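Local coordinates for chitin oligosaccharide binding protein NagB2 (Paenibacillus sp. FPU-7, PDB 7EHU), which binds chitin oligosaccharides, probably delivering N,N'-diacetylchitobiose and N,N',N''-triacetylchitotriose for uptake as an extracellular solute-binding protein, at residues A48-V53 and K337-L342; E149-N154 and R298-G303; S280-K285 and D292-F297; R351-P356 and E366-T371. All coordinates share one frame; numbering follows the deposited sequence.

Contact 1: residues A48-V53 and K337-L342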
loop_
_atom_site.group_PDB
_atom_site.type_symbol
_atom_site.label_atom_id
_atom_site.label_comp_id
_atom_site.label_asym_id
_atom_site.label_seq_id
_atom_site.Cartn_x
_atom_site.Cartn_y
_atom_site.Cartn_z
ATOM N N ALA A 48 -16.465 -10.205 1.733
ATOM C CA ALA A 48 -17.916 -10.317 1.843
ATOM C C ALA A 48 -18.601 -9.100 1.230
ATOM O O ALA A 48 -19.650 -9.219 0.591
ATOM C CB ALA A 48 -18.311 -10.488 3.312
ATOM N N LEU A 49 -18.006 -7.920 1.390
ATOM C CA LEU A 49 -18.587 -6.722 0.784
ATOM C C LEU A 49 -18.529 -6.802 -0.737
ATOM O O LEU A 49 -19.503 -6.466 -1.428
ATOM C CB LEU A 49 -17.831 -5.497 1.285
ATOM C CG LEU A 49 -18.365 -4.127 0.907
ATOM C CD1 LEU A 49 -19.804 -3.961 1.359
ATOM C CD2 LEU A 49 -17.501 -3.046 1.505
ATOM N N LEU A 50 -17.402 -7.273 -1.272
ATOM C CA LEU A 50 -17.277 -7.473 -2.710
ATOM C C LEU A 50 -18.327 -8.459 -3.214
ATOM O O LEU A 50 -18.954 -8.230 -4.254
ATOM C CB LEU A 50 -15.865 -7.962 -3.034
ATOM C CG LEU A 50 -15.560 -8.223 -4.512
ATOM C CD1 LEU A 50 -15.618 -6.931 -5.339
ATOM C CD2 LEU A 50 -14.187 -8.881 -4.638
ATOM N N GLU A 51 -18.500 -9.579 -2.505
ATOM C CA GLU A 51 -19.487 -10.584 -2.884
ATOM C C GLU A 51 -20.896 -10.002 -2.863
ATOM O O GLU A 51 -21.711 -10.318 -3.737
ATOM C CB GLU A 51 -19.388 -11.802 -1.960
ATOM C CG GLU A 51 -18.145 -12.658 -2.214
ATOM C CD GLU A 51 -17.890 -13.707 -1.138
ATOM O OE1 GLU A 51 -18.556 -13.670 -0.082
ATOM O OE2 GLU A 51 -16.997 -14.551 -1.346
ATOM N N LYS A 52 -21.198 -9.157 -1.870
ATOM C CA LYS A 52 -22.506 -8.512 -1.813
ATOM C C LYS A 52 -22.738 -7.647 -3.046
ATOM O O LYS A 52 -23.814 -7.701 -3.659
ATOM C CB LYS A 52 -22.613 -7.672 -0.539
ATOM C CG LYS A 52 -23.967 -7.025 -0.363
ATOM C CD LYS A 52 -24.195 -6.475 1.032
ATOM C CE LYS A 52 -23.597 -5.105 1.237
ATOM N NZ LYS A 52 -24.194 -4.441 2.454
ATOM N N VAL A 53 -21.724 -6.875 -3.448
ATOM C CA VAL A 53 -21.847 -6.019 -4.625
ATOM C C VAL A 53 -22.021 -6.871 -5.880
ATOM O O VAL A 53 -22.830 -6.545 -6.761
ATOM C CB VAL A 53 -20.608 -5.098 -4.728
ATOM C CG1 VAL A 53 -20.515 -4.454 -6.082
ATOM C CG2 VAL A 53 -20.620 -4.052 -3.634
ATOM N N LYS A 337 -20.976 0.830 -11.052
ATOM C CA LYS A 337 -22.090 1.545 -10.445
ATOM C C LYS A 337 -22.369 1.060 -9.033
ATOM O O LYS A 337 -22.702 1.860 -8.140
ATOM C CB LYS A 337 -23.333 1.361 -11.317
ATOM C CG LYS A 337 -24.601 1.985 -10.743
ATOM C CD LYS A 337 -25.874 1.596 -11.501
ATOM C CE LYS A 337 -26.176 0.135 -11.388
ATOM N NZ LYS A 337 -27.112 -0.169 -10.252
ATOM N N ASN A 338 -22.272 -0.253 -8.820
ATOM C CA ASN A 338 -22.653 -0.837 -7.548
ATOM C C ASN A 338 -21.518 -0.909 -6.551
ATOM O O ASN A 338 -21.784 -0.966 -5.349
ATOM C CB ASN A 338 -23.258 -2.217 -7.774
ATOM C CG ASN A 338 -24.626 -2.140 -8.437
ATOM O OD1 ASN A 338 -25.345 -1.154 -8.269
ATOM N ND2 ASN A 338 -25.005 -3.178 -9.168
ATOM N N PHE A 339 -20.269 -0.889 -7.001
ATOM C CA PHE A 339 -19.145 -0.914 -6.079
ATOM C C PHE A 339 -18.761 0.484 -5.607
ATOM O O PHE A 339 -18.491 0.687 -4.416
ATOM C CB PHE A 339 -17.930 -1.576 -6.738
ATOM C CG PHE A 339 -16.803 -1.838 -5.782
ATOM C CD1 PHE A 339 -16.869 -2.883 -4.890
ATOM C CD2 PHE A 339 -15.680 -1.037 -5.771
ATOM C CE1 PHE A 339 -15.841 -3.123 -3.997
ATOM C CE2 PHE A 339 -14.641 -1.274 -4.879
ATOM C CZ PHE A 339 -14.720 -2.323 -3.998
ATOM N N TYR A 340 -18.715 1.446 -6.529
ATOM C CA TYR A 340 -18.243 2.806 -6.239
ATOM C C TYR A 340 -19.443 3.669 -5.878
ATOM O O TYR A 340 -19.942 4.464 -6.665
ATOM C CB TYR A 340 -17.438 3.347 -7.421
ATOM C CG TYR A 340 -16.163 2.577 -7.629
ATOM C CD1 TYR A 340 -15.040 2.837 -6.854
ATOM C CD2 TYR A 340 -16.072 1.571 -8.578
ATOM C CE1 TYR A 340 -13.869 2.134 -7.027
ATOM C CE2 TYR A 340 -14.908 0.861 -8.764
ATOM C CZ TYR A 340 -13.817 1.130 -7.982
ATOM O OH TYR A 340 -12.662 0.423 -8.178
ATOM N N THR A 341 -19.927 3.474 -4.657
ATOM C CA THR A 341 -21.031 4.266 -4.128
ATOM C C THR A 341 -20.735 4.547 -2.662
ATOM O O THR A 341 -20.013 3.793 -2.003
ATOM C CB THR A 341 -22.347 3.523 -4.454
ATOM O OG1 THR A 341 -23.475 4.315 -4.085
ATOM C CG2 THR A 341 -22.405 2.162 -3.762
ATOM N N LEU A 342 -21.260 5.660 -2.161
ATOM C CA LEU A 342 -20.899 6.057 -0.803
ATOM C C LEU A 342 -21.429 5.078 0.236
ATOM O O LEU A 342 -20.905 4.996 1.335
ATOM C CB LEU A 342 -21.412 7.469 -0.491
ATOM C CG LEU A 342 -20.781 8.594 -1.309
ATOM C CD1 LEU A 342 -21.086 9.955 -0.694
ATOM C CD2 LEU A 342 -19.291 8.419 -1.460
#
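Val53 and Leu50 of helix 44-60 pack against Asn338 and Phe339 in a buried helix-helix contact, made at the C-terminal end of helix 326-339 in the lobe that carries the N terminus of this solute-binding protein. Val53 does most of the work. Its CG1, anti to the backbone N (chi1 166°), reaches the peptide link between Asn338 and Phe339, 3.7 Å from the Phe339 N. The other methyl, CG2, lies 3.7 Å from Asn338 O and also approaches the phenyl ring obliquely. One turn earlier Leu50 CD1 reaches the same ring, at 4.0 Å from Phe339 CE1. Tyr318 meets that ring edge-to-face, and Ile344 of helix 342-352 packs on Val53. Cutting Val53 back to an alanine removes both methyls and would probably open a gap beside the 338-339 peptide, with the Phe339 ring losing one of its neighbours. Polar bonds flank this apolar patch: Asn338 OD1 accepts from Lys337 NZ at 2.8 Å, while its ND2 donates to Thr57 and Glu60, back on helix 44-60. The two helices are thus held in two ways: methyls against ring and backbone at the centre, and amide hydrogen bonds alongside.

Contact 2: residues E149-N154 and R298-G303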
loop_
_atom_site.group_PDB
_atom_site.type_symbol
_atom_site.label_atom_id
_atom_site.label_comp_id
_atom_site.label_asym_id
_atom_site.label_seq_id
_atom_site.Cartn_x
_atom_site.Cartn_y
_atom_site.Cartn_z
ATOM N N GLU A 149 1.098 5.498 5.055
ATOM C CA GLU A 149 1.981 4.604 5.794
ATOM C C GLU A 149 2.605 5.377 6.939
ATOM O O GLU A 149 2.900 6.561 6.795
ATOM C CB GLU A 149 3.052 3.966 4.892
ATOM C CG GLU A 149 2.443 3.064 3.820
ATOM C CD GLU A 149 3.427 2.383 2.915
ATOM O OE1 GLU A 149 4.657 2.406 3.192
ATOM O OE2 GLU A 149 2.950 1.819 1.889
ATOM N N GLY A 150 2.780 4.685 8.062
ATOM C CA GLY A 150 3.321 5.290 9.262
ATOM C C GLY A 150 3.483 4.231 10.330
ATOM O O GLY A 150 3.302 3.045 10.071
ATOM N N PHE A 151 3.842 4.671 11.539
ATOM C CA PHE A 151 4.079 3.768 12.664
ATOM C C PHE A 151 2.835 3.614 13.527
ATOM O O PHE A 151 2.432 4.548 14.222
ATOM C CB PHE A 151 5.223 4.264 13.545
ATOM C CG PHE A 151 6.586 4.085 12.951
ATOM C CD1 PHE A 151 7.229 2.859 12.978
ATOM C CD2 PHE A 151 7.231 5.160 12.359
ATOM C CE1 PHE A 151 8.496 2.705 12.429
ATOM C CE2 PHE A 151 8.496 5.013 11.825
ATOM C CZ PHE A 151 9.127 3.790 11.863
ATOM N N TYR A 152 2.246 2.428 13.505
ATOM C CA TYR A 152 1.382 2.017 14.593
ATOM C C TYR A 152 2.279 1.697 15.791
ATOM O O TYR A 152 3.370 1.145 15.626
ATOM C CB TYR A 152 0.633 0.752 14.195
ATOM C CG TYR A 152 -0.371 0.922 13.081
ATOM C CD1 TYR A 152 -1.697 1.244 13.342
ATOM C CD2 TYR A 152 0.006 0.720 11.752
ATOM C CE1 TYR A 152 -2.631 1.356 12.320
ATOM C CE2 TYR A 152 -0.897 0.835 10.750
ATOM C CZ TYR A 152 -2.215 1.139 11.026
ATOM O OH TYR A 152 -3.108 1.227 9.978
ATOM N N TYR A 153 1.851 2.039 17.003
ATOM C CA TYR A 153 2.689 1.755 18.160
ATOM C C TYR A 153 1.846 1.390 19.373
ATOM O O TYR A 153 0.673 1.751 19.497
ATOM C CB TYR A 153 3.686 2.892 18.447
ATOM C CG TYR A 153 3.164 4.053 19.260
ATOM C CD1 TYR A 153 2.460 5.090 18.657
ATOM C CD2 TYR A 153 3.446 4.160 20.620
ATOM C CE1 TYR A 153 2.034 6.173 19.379
ATOM C CE2 TYR A 153 3.018 5.252 21.359
ATOM C CZ TYR A 153 2.321 6.260 20.732
ATOM O OH TYR A 153 1.908 7.330 21.471
ATOM N N ASN A 154 2.476 0.623 20.249
ATOM C CA ASN A 154 1.861 0.132 21.475
ATOM C C ASN A 154 2.150 1.119 22.598
ATOM O O ASN A 154 3.294 1.266 23.030
ATOM C CB ASN A 154 2.399 -1.262 21.743
ATOM C CG ASN A 154 1.741 -1.929 22.913
ATOM O OD1 ASN A 154 1.456 -1.296 23.932
ATOM N ND2 ASN A 154 1.432 -3.204 22.752
ATOM N N ARG A 298 3.425 9.545 12.315
ATOM C CA ARG A 298 4.053 9.549 11.015
ATOM C C ARG A 298 5.568 9.454 11.177
ATOM O O ARG A 298 6.133 9.664 12.250
ATOM C CB ARG A 298 3.634 10.771 10.212
ATOM C CG ARG A 298 4.295 12.054 10.567
ATOM C CD ARG A 298 4.074 13.104 9.443
ATOM N NE ARG A 298 4.417 14.429 9.922
ATOM C CZ ARG A 298 3.581 15.267 10.528
ATOM N NH1 ARG A 298 2.306 14.960 10.713
ATOM N NH2 ARG A 298 4.035 16.434 10.934
ATOM N N PHE A 299 6.218 9.058 10.102
ATOM C CA PHE A 299 7.658 8.883 10.119
ATOM C C PHE A 299 8.318 10.141 10.692
ATOM O O PHE A 299 7.966 11.252 10.289
ATOM C CB PHE A 299 8.174 8.593 8.702
ATOM C CG PHE A 299 9.594 8.109 8.706
ATOM C CD1 PHE A 299 10.653 9.014 8.694
ATOM C CD2 PHE A 299 9.882 6.757 8.796
ATOM C CE1 PHE A 299 11.955 8.576 8.765
ATOM C CE2 PHE A 299 11.186 6.330 8.876
ATOM C CZ PHE A 299 12.216 7.241 8.856
ATOM N N PRO A 300 9.256 10.010 11.628
ATOM C CA PRO A 300 9.815 11.195 12.298
ATOM C C PRO A 300 10.764 12.004 11.418
ATOM O O PRO A 300 11.335 11.518 10.446
ATOM C CB PRO A 300 10.582 10.596 13.481
ATOM C CG PRO A 300 10.968 9.210 13.002
ATOM C CD PRO A 300 9.790 8.751 12.183
ATOM N N ASN A 301 10.962 13.257 11.806
ATOM C CA ASN A 301 11.765 14.197 11.022
ATOM C C ASN A 301 13.263 13.968 11.220
ATOM O O ASN A 301 13.775 14.010 12.351
ATOM C CB ASN A 301 11.384 15.634 11.383
ATOM C CG ASN A 301 9.983 16.016 10.928
ATOM O OD1 ASN A 301 9.431 15.415 10.005
ATOM N ND2 ASN A 301 9.385 16.976 11.604
ATOM N N ILE A 302 13.967 13.739 10.108
ATOM C CA ILE A 302 15.423 13.612 10.111
ATOM C C ILE A 302 16.110 14.957 9.927
ATOM O O ILE A 302 17.264 15.107 10.348
ATOM C CB ILE A 302 15.875 12.591 9.047
ATOM C CG1 ILE A 302 15.584 11.169 9.540
ATOM C CG2 ILE A 302 17.372 12.740 8.696
ATOM C CD1 ILE A 302 15.785 10.085 8.510
ATOM N N GLY A 303 15.433 15.934 9.324
ATOM C CA GLY A 303 15.999 17.238 9.044
ATOM C C GLY A 303 16.296 17.360 7.564
ATOM O O GLY A 303 17.124 16.605 7.042
HETATM O O HOH W 1 4.838 8.191 7.842
#
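Phe151 and Phe299 lie side by side and point the same way, one from strand 138-154 and the other from the loop that follows strand 294-297. They touch through one corner of each ring, Phe151 CE2 to Phe299 CD2 at 3.8 Å. Different first torsions bring this about: Phe151 CG stands anti to its carbonyl carbon (chi1 -74°), whereas Phe299 CG stands anti to the backbone N (chi1 -167°). Pro300 wedges in beside them. Its CD sits 3.5 Å above one face of the Phe299 ring, offset toward the rim, and also meets Phe151 CE2 at 4.0 Å, the proline crossing Phe151 at about a right angle. Phe273 of strand 271-275 comes against Phe151 edge-to-face, and helix 197-212 packs on Phe299. At the backbone, the pairing of Phe151 with Phe297 gives way to a water-mediated link. A water donates to Glu149 O at 2.7 Å and accepts from Phe299 N at 2.8 Å, standing in for the direct bond that the antiparallel register would call for next. Direct pairing of the two strands thus ends at Phe297, and one water, flanked by aromatic carbon, carries the next backbone link.

Contact 3: residues S280-K285 and D292-F297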
loop_
_atom_site.group_PDB
_atom_site.type_symbol
_atom_site.label_atom_id
_atom_site.label_comp_id
_atom_site.label_asym_id
_atom_site.label_seq_id
_atom_site.Cartn_x
_atom_site.Cartn_y
_atom_site.Cartn_z
ATOM N N SER A 280 -7.775 -2.668 10.549
ATOM C CA SER A 280 -8.765 -3.635 11.017
ATOM C C SER A 280 -8.100 -4.788 11.764
ATOM O O SER A 280 -8.651 -5.302 12.742
ATOM C CB SER A 280 -9.597 -4.198 9.865
ATOM O OG SER A 280 -8.760 -4.797 8.892
ATOM N N ALA A 281 -6.924 -5.238 11.304
ATOM C CA ALA A 281 -6.254 -6.335 11.990
ATOM C C ALA A 281 -5.785 -5.904 13.368
ATOM O O ALA A 281 -5.796 -6.701 14.309
ATOM C CB ALA A 281 -5.081 -6.834 11.153
ATOM N N ILE A 282 -5.368 -4.640 13.497
ATOM C CA ILE A 282 -4.868 -4.089 14.755
ATOM C C ILE A 282 -5.988 -3.813 15.743
ATOM O O ILE A 282 -5.739 -3.783 16.951
ATOM C CB ILE A 282 -3.982 -2.877 14.409
ATOM C CG1 ILE A 282 -2.718 -3.390 13.704
ATOM C CG2 ILE A 282 -3.635 -2.072 15.631
ATOM C CD1 ILE A 282 -1.949 -2.361 12.964
ATOM N N LEU A 283 -7.218 -3.658 15.265
ATOM C CA LEU A 283 -8.363 -3.433 16.142
ATOM C C LEU A 283 -9.196 -4.685 16.371
ATOM O O LEU A 283 -10.146 -4.633 17.144
ATOM C CB LEU A 283 -9.228 -2.300 15.580
ATOM C CG LEU A 283 -8.540 -0.938 15.498
ATOM C CD1 LEU A 283 -9.515 0.094 14.987
ATOM C CD2 LEU A 283 -7.960 -0.505 16.838
ATOM N N ASP A 284 -8.856 -5.798 15.734
ATOM C CA ASP A 284 -9.692 -6.988 15.774
ATOM C C ASP A 284 -9.894 -7.467 17.204
ATOM O O ASP A 284 -8.935 -7.836 17.882
ATOM C CB ASP A 284 -8.976 -8.076 14.978
ATOM C CG ASP A 284 -9.807 -9.317 14.812
ATOM O OD1 ASP A 284 -10.510 -9.394 13.780
ATOM O OD2 ASP A 284 -9.796 -10.193 15.709
ATOM N N LYS A 285 -11.149 -7.550 17.637
ATOM C CA LYS A 285 -11.395 -7.910 19.036
ATOM C C LYS A 285 -10.993 -9.343 19.351
ATOM O O LYS A 285 -10.598 -9.621 20.486
ATOM C CB LYS A 285 -12.847 -7.624 19.400
ATOM C CG LYS A 285 -13.152 -6.104 19.317
ATOM C CD LYS A 285 -14.300 -5.601 20.219
ATOM C CE LYS A 285 -14.309 -4.088 20.415
ATOM N NZ LYS A 285 -13.046 -3.598 20.970
ATOM N N ASP A 292 -6.802 -1.679 22.623
ATOM C CA ASP A 292 -7.105 -0.583 23.534
ATOM C C ASP A 292 -5.848 0.131 24.035
ATOM O O ASP A 292 -5.940 0.964 24.949
ATOM C CB ASP A 292 -7.963 -1.053 24.703
ATOM C CG ASP A 292 -9.229 -1.723 24.247
ATOM O OD1 ASP A 292 -9.955 -1.121 23.435
ATOM O OD2 ASP A 292 -9.526 -2.848 24.700
ATOM N N ASN A 293 -4.689 -0.158 23.444
ATOM C CA ASN A 293 -3.412 0.418 23.836
ATOM C C ASN A 293 -2.543 0.658 22.609
ATOM O O ASN A 293 -1.383 0.246 22.548
ATOM C CB ASN A 293 -2.679 -0.474 24.831
ATOM C CG ASN A 293 -3.381 -0.556 26.159
ATOM O OD1 ASN A 293 -3.230 0.338 27.011
ATOM N ND2 ASN A 293 -4.159 -1.601 26.356
ATOM N N VAL A 294 -3.107 1.352 21.614
ATOM C CA VAL A 294 -2.445 1.562 20.329
ATOM C C VAL A 294 -2.573 3.036 19.917
ATOM O O VAL A 294 -3.625 3.668 20.085
ATOM C CB VAL A 294 -2.964 0.577 19.246
ATOM C CG1 VAL A 294 -4.489 0.691 19.038
ATOM C CG2 VAL A 294 -2.211 0.736 17.951
ATOM N N GLY A 295 -1.483 3.585 19.396
ATOM C CA GLY A 295 -1.423 4.924 18.852
ATOM C C GLY A 295 -0.750 4.900 17.497
ATOM O O GLY A 295 -0.482 3.828 16.925
ATOM N N TYR A 296 -0.421 6.083 16.983
ATOM C CA TYR A 296 0.133 6.189 15.645
ATOM C C TYR A 296 0.979 7.442 15.551
ATOM O O TYR A 296 0.626 8.466 16.137
ATOM C CB TYR A 296 -1.002 6.286 14.638
ATOM C CG TYR A 296 -0.619 6.225 13.187
ATOM C CD1 TYR A 296 -0.505 5.009 12.529
ATOM C CD2 TYR A 296 -0.423 7.390 12.445
ATOM C CE1 TYR A 296 -0.220 4.951 11.190
ATOM C CE2 TYR A 296 -0.139 7.342 11.103
ATOM C CZ TYR A 296 -0.032 6.116 10.480
ATOM O OH TYR A 296 0.207 6.086 9.124
ATOM N N PHE A 297 2.063 7.370 14.778
ATOM C CA PHE A 297 2.821 8.562 14.430
ATOM C C PHE A 297 3.390 8.422 13.025
ATOM O O PHE A 297 3.784 7.330 12.600
ATOM C CB PHE A 297 3.918 8.924 15.454
ATOM C CG PHE A 297 4.918 7.838 15.754
ATOM C CD1 PHE A 297 4.675 6.899 16.744
ATOM C CD2 PHE A 297 6.148 7.798 15.076
ATOM C CE1 PHE A 297 5.621 5.921 17.056
ATOM C CE2 PHE A 297 7.096 6.813 15.377
ATOM C CZ PHE A 297 6.825 5.877 16.376
#
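No ring lies between Ile282, Leu283 and Val294, though Tyr152 touches Ile282; the rings of 292-297 are engaged elsewhere, Tyr296 edge-to-face with Tyr152, and Phe297 against Phe151 with ring planes about 25° apart and against Tyr153 at about 60°. What remains is an aliphatic helix-on-strand contact in the two-lobed fold of periplasmic-type binding proteins: the short helix 279-283 lies over strand 294-297, which pairs antiparallel with strand 138-154. Only six residues separate the two segments. Ser280 and Ala281 of this helix touch a bound N-acetylglucosamine, so the packing lies just behind the sugar site. Val294 points toward the helix and splits its two methyls between neighbouring residues. Its CG2, anti to the backbone N, meets Ile282 CG2 at 3.9 Å, the two side chains crossing at about a right angle. Leu370 of helix 369-379 touches both Ile282 and Leu283 and extends this apolar patch. Farther out, Lys285 NZ and Asp292 OD1 are 4.7 Å apart, opposite charges near each other but not in contact. With a chi1 of 58°, Val294 directs its other methyl, CG1, to Leu283 CD2, 4.3 Å away.

Contact 4: residues R351-P356 and E366-T371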
loop_
_atom_site.group_PDB
_atom_site.type_symbol
_atom_site.label_atom_id
_atom_site.label_comp_id
_atom_site.label_asym_id
_atom_site.label_seq_id
_atom_site.Cartn_x
_atom_site.Cartn_y
_atom_site.Cartn_z
ATOM N N ARG A 351 -16.972 -0.533 9.336
ATOM C CA ARG A 351 -16.634 -1.849 9.876
ATOM C C ARG A 351 -15.138 -2.134 9.914
ATOM O O ARG A 351 -14.617 -2.630 10.916
ATOM C CB ARG A 351 -17.312 -2.972 9.084
ATOM C CG ARG A 351 -17.014 -4.373 9.656
ATOM C CD ARG A 351 -17.674 -5.491 8.838
ATOM N NE ARG A 351 -19.078 -5.691 9.199
ATOM C CZ ARG A 351 -19.677 -6.873 9.337
ATOM N NH1 ARG A 351 -19.012 -8.010 9.150
ATOM N NH2 ARG A 351 -20.961 -6.916 9.664
ATOM N N ASP A 352 -14.442 -1.886 8.820
ATOM C CA ASP A 352 -13.050 -2.266 8.695
ATOM C C ASP A 352 -12.126 -1.092 8.731
ATOM O O ASP A 352 -10.925 -1.259 8.479
ATOM C CB ASP A 352 -12.804 -3.025 7.414
ATOM C CG ASP A 352 -12.824 -4.471 7.628
ATOM O OD1 ASP A 352 -13.014 -4.919 8.796
ATOM O OD2 ASP A 352 -12.565 -5.139 6.634
ATOM N N ASN A 353 -12.653 0.099 9.024
ATOM C CA ASN A 353 -11.803 1.257 9.120
ATOM C C ASN A 353 -11.067 1.458 7.813
ATOM O O ASN A 353 -9.935 1.939 7.811
ATOM C CB ASN A 353 -10.840 1.141 10.305
ATOM C CG ASN A 353 -11.500 1.553 11.610
ATOM O OD1 ASN A 353 -11.567 2.735 11.939
ATOM N ND2 ASN A 353 -12.042 0.596 12.317
ATOM N N ARG A 354 -11.704 1.057 6.701
ATOM C CA ARG A 354 -11.108 1.246 5.382
ATOM C C ARG A 354 -11.334 2.690 4.920
ATOM O O ARG A 354 -12.442 3.220 4.986
ATOM C CB ARG A 354 -11.643 0.202 4.383
ATOM C CG ARG A 354 -11.492 -1.291 4.847
ATOM C CD ARG A 354 -11.248 -2.353 3.726
ATOM N NE ARG A 354 -12.456 -2.569 2.909
ATOM C CZ ARG A 354 -13.506 -3.305 3.276
ATOM N NH1 ARG A 354 -13.567 -3.941 4.449
ATOM N NH2 ARG A 354 -14.543 -3.386 2.469
ATOM N N VAL A 355 -10.260 3.318 4.470
ATOM C CA VAL A 355 -10.178 4.746 4.166
ATOM C C VAL A 355 -10.852 5.061 2.835
ATOM O O VAL A 355 -10.420 4.514 1.819
ATOM C CB VAL A 355 -8.688 5.127 4.088
ATOM C CG1 VAL A 355 -8.482 6.520 3.553
ATOM C CG2 VAL A 355 -7.995 4.943 5.430
ATOM N N PRO A 356 -11.871 5.936 2.770
ATOM C CA PRO A 356 -12.572 6.137 1.488
ATOM C C PRO A 356 -11.689 6.675 0.375
ATOM O O PRO A 356 -10.760 7.461 0.594
ATOM C CB PRO A 356 -13.668 7.148 1.829
ATOM C CG PRO A 356 -13.926 6.906 3.284
ATOM C CD PRO A 356 -12.587 6.596 3.886
ATOM N N GLU A 366 -19.771 5.961 15.630
ATOM C CA GLU A 366 -18.728 5.442 16.526
ATOM C C GLU A 366 -17.392 5.438 15.770
ATOM O O GLU A 366 -16.947 4.431 15.220
ATOM C CB GLU A 366 -19.088 4.042 17.055
ATOM C CG GLU A 366 -19.250 3.013 15.935
ATOM C CD GLU A 366 -19.474 1.569 16.373
ATOM O OE1 GLU A 366 -19.534 1.276 17.586
ATOM O OE2 GLU A 366 -19.485 0.705 15.464
ATOM N N ALA A 367 -16.732 6.587 15.766
ATOM C CA ALA A 367 -15.463 6.723 15.062
ATOM C C ALA A 367 -14.306 6.159 15.892
ATOM O O ALA A 367 -14.253 6.276 17.120
ATOM C CB ALA A 367 -15.216 8.182 14.667
ATOM N N ALA A 368 -13.426 5.557 15.253
ATOM C CA ALA A 368 -12.461 4.781 16.009
ATOM C C ALA A 368 -11.251 5.649 16.394
ATOM O O ALA A 368 -10.722 6.390 15.546
ATOM C CB ALA A 368 -12.085 3.574 15.152
ATOM N N PRO A 369 -10.825 5.630 17.667
ATOM C CA PRO A 369 -9.669 6.441 18.076
ATOM C C PRO A 369 -8.417 6.269 17.227
ATOM O O PRO A 369 -7.690 7.238 16.967
ATOM C CB PRO A 369 -9.409 5.966 19.516
ATOM C CG PRO A 369 -10.687 5.449 20.012
ATOM C CD PRO A 369 -11.509 5.017 18.826
ATOM N N LEU A 370 -8.110 5.047 16.816
ATOM C CA LEU A 370 -6.877 4.843 16.058
ATOM C C LEU A 370 -6.983 5.508 14.687
ATOM O O LEU A 370 -6.022 6.119 14.204
ATOM C CB LEU A 370 -6.589 3.349 15.935
ATOM C CG LEU A 370 -5.326 2.960 15.172
ATOM C CD1 LEU A 370 -4.096 3.654 15.725
ATOM C CD2 LEU A 370 -5.160 1.439 15.201
ATOM N N THR A 371 -8.153 5.434 14.057
ATOM C CA THR A 371 -8.329 6.117 12.779
ATOM C C THR A 371 -8.253 7.633 12.966
ATOM O O THR A 371 -7.715 8.336 12.102
ATOM C CB THR A 371 -9.634 5.631 12.145
ATOM O OG1 THR A 371 -9.445 4.249 11.786
ATOM C CG2 THR A 371 -10.005 6.424 10.888
HETATM O O HOH W 2 -7.606 3.334 9.653
#
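Thr371 OG1 is held by two bonds: it donates to Asn353 OD1 at 2.6 Å, and it receives a hydrogen bond from a water at 3.0 Å. The same water also donates to the backbone Asn353 O, at a longer 3.3 Å, so residue 353 is tied to the threonine both directly and through solvent. The direct bond is short but not aligned with a lone pair, since the hydroxyl stands 40° out of the carbonyl plane, with a C=O...O angle of 120°. Thr371 carries OG1 anti to its carbonyl carbon (chi1 -68°), which turns the hydroxyl to the amide. The methyl of Ala368 comes against Asn353 OD1 at 3.4 Å, so the oxygen has a hydroxyl and a methyl for company. Asn353 has left helix 342-352 with positive phi, and Ala368 is the N-cap residue of helix 369-379. The contact therefore joins the end of one helix to the start of the next across the intervening loop, at the surface and near the glycan cleft of this binding-protein fold. A leucine in place of Asn353 would probably leave the Thr371 hydroxyl without its acceptor and put strain on the positive-phi turn. Leu283 of helix 279-283 packs on Asn353 as well. Next to it in the chain, Asp352 OD1 accepts from Asn45 ND2, and in one of two modelled conformers Arg354 NH1 reaches Asp352 OD2, a tentative salt bridge.

From the N terminus, helix 44-60 opens a long loop that contact 1 closes at 337-342. Inside it, strand 138-154 opens the loop that contact 2 closes at 298-303, and contact 3 is nested in turn within that loop, joining helix 279-283 to strand 294-297. Contact 4 follows in series, closing the short loop between helices 342-352 and 369-379, and none of the four loops cross. Contacts 2 and 3 share a sheet, strand 138-154 pairing with 294-297. Contact 4 touches all the others: Leu370 packs on both Leu283 and Tyr152, and, in one of its conformers, Arg354 lies against Leu49. Contacts 1 and 2 lie on opposite sides of the chain's centre, their nearest atoms about 17 Å apart.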